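Local coordinates for protein peptidylprolyl Isomerase (Naegleria fowleri, PDB 6B4P) that probably catalyses the cis-trans isomerisation of peptide bonds preceding proline, as a peptidylprolyl isomerase of the FKBP family, at residues Val44-Thr49 and Leu117-Glu122. Residues are numbered along the deposited sequence; the frame is centred on the assembly and turned at random.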
ATOM      1  N   VAL A  44       2.122  -6.429  -6.772  1.00 14.96           N
ATOM      2  CA  VAL A  44       1.598  -5.068  -6.782  1.00 13.04           C
ATOM      3  C   VAL A  44       2.534  -4.154  -7.550  1.00 14.02           C
ATOM      4  O   VAL A  44       3.753  -4.354  -7.586  1.00 16.60           O
ATOM      5  CB  VAL A  44       1.377  -4.502  -5.357  1.00 13.05           C
ATOM      6  CG1 VAL A  44       0.378  -5.359  -4.556  1.00 14.01           C
ATOM      7  CG2 VAL A  44       2.697  -4.359  -4.604  1.00 15.09           C
ATOM      8  N   HIS A  45       1.943  -3.140  -8.176  1.00 15.61           N
ATOM      9  CA  HIS A  45       2.682  -1.975  -8.627  1.00 16.67           C
ATOM     10  C   HIS A  45       2.336  -0.831  -7.693  1.00 15.64           C
ATOM     11  O   HIS A  45       1.176  -0.678  -7.295  1.00 16.51           O
ATOM     12  CB  HIS A  45       2.350  -1.613 -10.077  1.00 17.17           C
ATOM     13  CG  HIS A  45       3.330  -2.163 -11.061  1.00 17.74           C
ATOM     14  ND1 HIS A  45       4.692  -2.044 -10.893  1.00 19.54           N
ATOM     15  CD2 HIS A  45       3.150  -2.835 -12.223  1.00 21.78           C
ATOM     16  CE1 HIS A  45       5.310  -2.617 -11.911  1.00 21.07           C
ATOM     17  NE2 HIS A  45       4.397  -3.107 -12.730  1.00 26.34           N
ATOM     18  N   TYR A  46       3.338  -0.029  -7.334  1.00 12.74           N
ATOM     19  CA  TYR A  46       3.070   1.026  -6.370  1.00 13.02           C
ATOM     20  C   TYR A  46       3.902   2.259  -6.682  1.00 13.45           C
ATOM     21  O   TYR A  46       4.952   2.187  -7.321  1.00 14.19           O
ATOM     22  CB  TYR A  46       3.369   0.569  -4.936  1.00 14.95           C
ATOM     23  CG  TYR A  46       4.843   0.351  -4.717  1.00 14.10           C
ATOM     24  CD1 TYR A  46       5.651   1.367  -4.206  1.00 15.35           C
ATOM     25  CD2 TYR A  46       5.439  -0.859  -5.048  1.00 12.48           C
ATOM     26  CE1 TYR A  46       7.016   1.166  -4.037  1.00 14.05           C
ATOM     27  CE2 TYR A  46       6.798  -1.067  -4.885  1.00 14.47           C
ATOM     28  CZ  TYR A  46       7.579  -0.052  -4.371  1.00 14.57           C
ATOM     29  OH  TYR A  46       8.923  -0.236  -4.213  1.00 18.08           O
ATOM     30  N   THR A  47       3.420   3.398  -6.186  1.00 15.37           N
ATOM     31  CA  THR A  47       4.176   4.647  -6.157  1.00 15.04           C
ATOM     32  C   THR A  47       4.046   5.243  -4.763  1.00 13.50           C
ATOM     33  O   THR A  47       2.929   5.435  -4.275  1.00 16.45           O
ATOM     34  CB  THR A  47       3.675   5.629  -7.216  1.00 16.74           C
ATOM     35  OG1 THR A  47       3.822   5.054  -8.527  1.00 18.55           O
ATOM     36  CG2 THR A  47       4.474   6.929  -7.164  1.00 17.37           C
ATOM     37  N   GLY A  48       5.177   5.505  -4.116  1.00 13.96           N
ATOM     38  CA  GLY A  48       5.200   6.071  -2.777  1.00 14.64           C
ATOM     39  C   GLY A  48       5.637   7.524  -2.812  1.00 15.20           C
ATOM     40  O   GLY A  48       6.631   7.871  -3.459  1.00 15.92           O
ATOM     41  N   THR A  49       4.896   8.360  -2.079  1.00 14.42           N
ATOM     42  CA  THR A  49       5.195   9.780  -1.934  1.00 11.98           C
ATOM     43  C   THR A  49       5.091  10.185  -0.474  1.00 15.73           C
ATOM     44  O   THR A  49       4.372   9.565   0.308  1.00 15.69           O
ATOM     45  CB  THR A  49       4.241  10.655  -2.760  1.00 22.76           C
ATOM     46  OG1 THR A  49       2.895  10.438  -2.327  1.00 30.61           O
ATOM     47  CG2 THR A  49       4.325  10.307  -4.225  1.00 19.84           C
ATOM     48  N   LEU A 117       3.171   8.129   4.929  1.00 13.76           N
ATOM     49  CA  LEU A 117       3.490   7.730   3.566  1.00 12.79           C
ATOM     50  C   LEU A 117       2.211   7.642   2.758  1.00 13.35           C
ATOM     51  O   LEU A 117       1.215   7.085   3.232  1.00 15.05           O
ATOM     52  CB  LEU A 117       4.202   6.370   3.514  1.00 13.93           C
ATOM     53  CG  LEU A 117       5.457   6.252   4.371  1.00 14.19           C
ATOM     54  CD1 LEU A 117       6.031   4.862   4.232  1.00 16.63           C
ATOM     55  CD2 LEU A 117       6.491   7.308   3.984  1.00 16.22           C
ATOM     56  N   MET A 118       2.246   8.171   1.536  1.00 11.96           N
ATOM     57  CA  MET A 118       1.141   8.024   0.596  1.00 12.96           C
ATOM     58  C   MET A 118       1.519   6.997  -0.466  1.00 13.53           C
ATOM     59  O   MET A 118       2.628   7.046  -1.011  1.00 16.06           O
ATOM     60  CB  MET A 118       0.817   9.355  -0.073  1.00 13.73           C
ATOM     61  CG  MET A 118       0.694  10.529   0.885  1.00 14.63           C
ATOM     62  SD  MET A 118      -0.601  10.334   2.140  1.00 14.62           S
ATOM     63  CE  MET A 118      -2.072  10.209   1.138  1.00 15.36           C
ATOM     64  N   PHE A 119       0.606   6.077  -0.777  1.00 13.54           N
ATOM     65  CA  PHE A 119       0.897   5.071  -1.792  1.00 14.63           C
ATOM     66  C   PHE A 119      -0.266   4.941  -2.757  1.00 13.73           C
ATOM     67  O   PHE A 119      -1.413   4.777  -2.328  1.00 16.83           O
ATOM     68  CB  PHE A 119       1.167   3.678  -1.194  1.00 13.77           C
ATOM     69  CG  PHE A 119       2.516   3.524  -0.550  1.00 13.86           C
ATOM     70  CD1 PHE A 119       3.621   3.179  -1.297  1.00 14.77           C
ATOM     71  CD2 PHE A 119       2.661   3.681   0.816  1.00 12.41           C
ATOM     72  CE1 PHE A 119       4.868   3.004  -0.697  1.00 15.43           C
ATOM     73  CE2 PHE A 119       3.896   3.523   1.417  1.00 13.56           C
ATOM     74  CZ  PHE A 119       4.993   3.179   0.665  1.00 14.84           C
ATOM     75  N   GLU A 120       0.038   4.964  -4.052  1.00 13.66           N
ATOM     76  CA  GLU A 120      -0.838   4.372  -5.056  1.00 14.22           C
ATOM     77  C   GLU A 120      -0.424   2.914  -5.165  1.00 15.30           C
ATOM     78  O   GLU A 120       0.759   2.640  -5.360  1.00 16.79           O
ATOM     79  CB  GLU A 120      -0.691   5.042  -6.423  1.00 16.17           C
ATOM     80  CG  GLU A 120      -1.204   6.466  -6.508  1.00 22.99           C
ATOM     81  CD  GLU A 120      -1.539   6.866  -7.932  1.00 40.61           C
ATOM     82  OE1 GLU A 120      -1.063   6.193  -8.873  1.00 43.28           O
ATOM     83  OE2 GLU A 120      -2.290   7.847  -8.109  1.00 54.57           O
ATOM     84  N   ILE A 121      -1.371   1.986  -5.009  1.00 13.55           N
ATOM     85  CA  ILE A 121      -1.098   0.552  -5.107  1.00 13.35           C
ATOM     86  C   ILE A 121      -2.091  -0.072  -6.073  1.00 15.27           C
ATOM     87  O   ILE A 121      -3.300   0.162  -5.965  1.00 15.37           O
ATOM     88  CB  ILE A 121      -1.194  -0.155  -3.744  1.00 13.18           C
ATOM     89  CG1 ILE A 121      -0.276   0.511  -2.712  1.00 14.81           C
ATOM     90  CG2 ILE A 121      -0.866  -1.634  -3.901  1.00 15.76           C
ATOM     91  CD1 ILE A 121      -0.355  -0.145  -1.337  1.00 15.85           C
ATOM     92  N   GLU A 122      -1.584  -0.835  -7.033  1.00 14.84           N
ATOM     93  CA  GLU A 122      -2.415  -1.630  -7.931  1.00 13.93           C
ATOM     94  C   GLU A 122      -2.162  -3.091  -7.594  1.00 14.52           C
ATOM     95  O   GLU A 122      -1.014  -3.547  -7.646  1.00 14.45           O
ATOM     96  CB  GLU A 122      -2.093  -1.360  -9.398  1.00 15.12           C
ATOM     97  CG  GLU A 122      -2.957  -2.172 -10.340  1.00 17.37           C
ATOM     98  CD  GLU A 122      -2.668  -1.888 -11.802  1.00 26.95           C
ATOM     99  OE1 GLU A 122      -1.680  -1.182 -12.087  1.00 33.72           O
ATOM    100  OE2 GLU A 122      -3.429  -2.372 -12.672  1.00 27.98           O
TER
HETATM  101  O   HOH W   1       1.371   4.118  -9.196  1.00 25.62           O
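Tyr46 and Phe119 project side by side from neighbouring antiparallel strands of the curved FKBP sheet, onto the face that they share with Ile121. Tyr46 CD1 lies near the plane of the Phe119 ring, at its edge, 4.0 Å from Phe119 CE1. Both rings also meet Trp79, from helix 77-84, edge-to-face, consistent with the aromatic proline pocket of FKBPs, whose floor is this tryptophan. The phenylalanine ring reaches across the strand boundary because its CG stands anti to the carbonyl carbon (chi1 -75°), which brings Phe119 CD1 to 3.6 Å from Gly48 CA, against a backbone that bears no side chain. Farther along, Ile121 CG2 meets Val44 CB at 3.9 Å, while Tyr46 OH is gripped by Asp57 and Arg62.

Three hydrogen-bonded pairs, His45 with Glu122, Thr47 with Glu120 and Thr49 with Met118, join the backbones through six N-H...O bonds, and their side chains occupy the other face. There Thr47 OG1 shares a water with Glu120; the water donates to Glu120 OE1 over 3.2 Å. Thr47 OG1 is also hydrogen-bonded to Ser58 OG, and His45 ND1 to Ser59 OG. At the far end Thr49 OG1 sits between its own backbone N and carbonyl carbon (chi1 60°), packing 3.3 Å from Met118 CB, whereas the bent methionine chain leads away from Thr49. Beside this contact, Met118 N donates to Thr49 O at 2.8 Å.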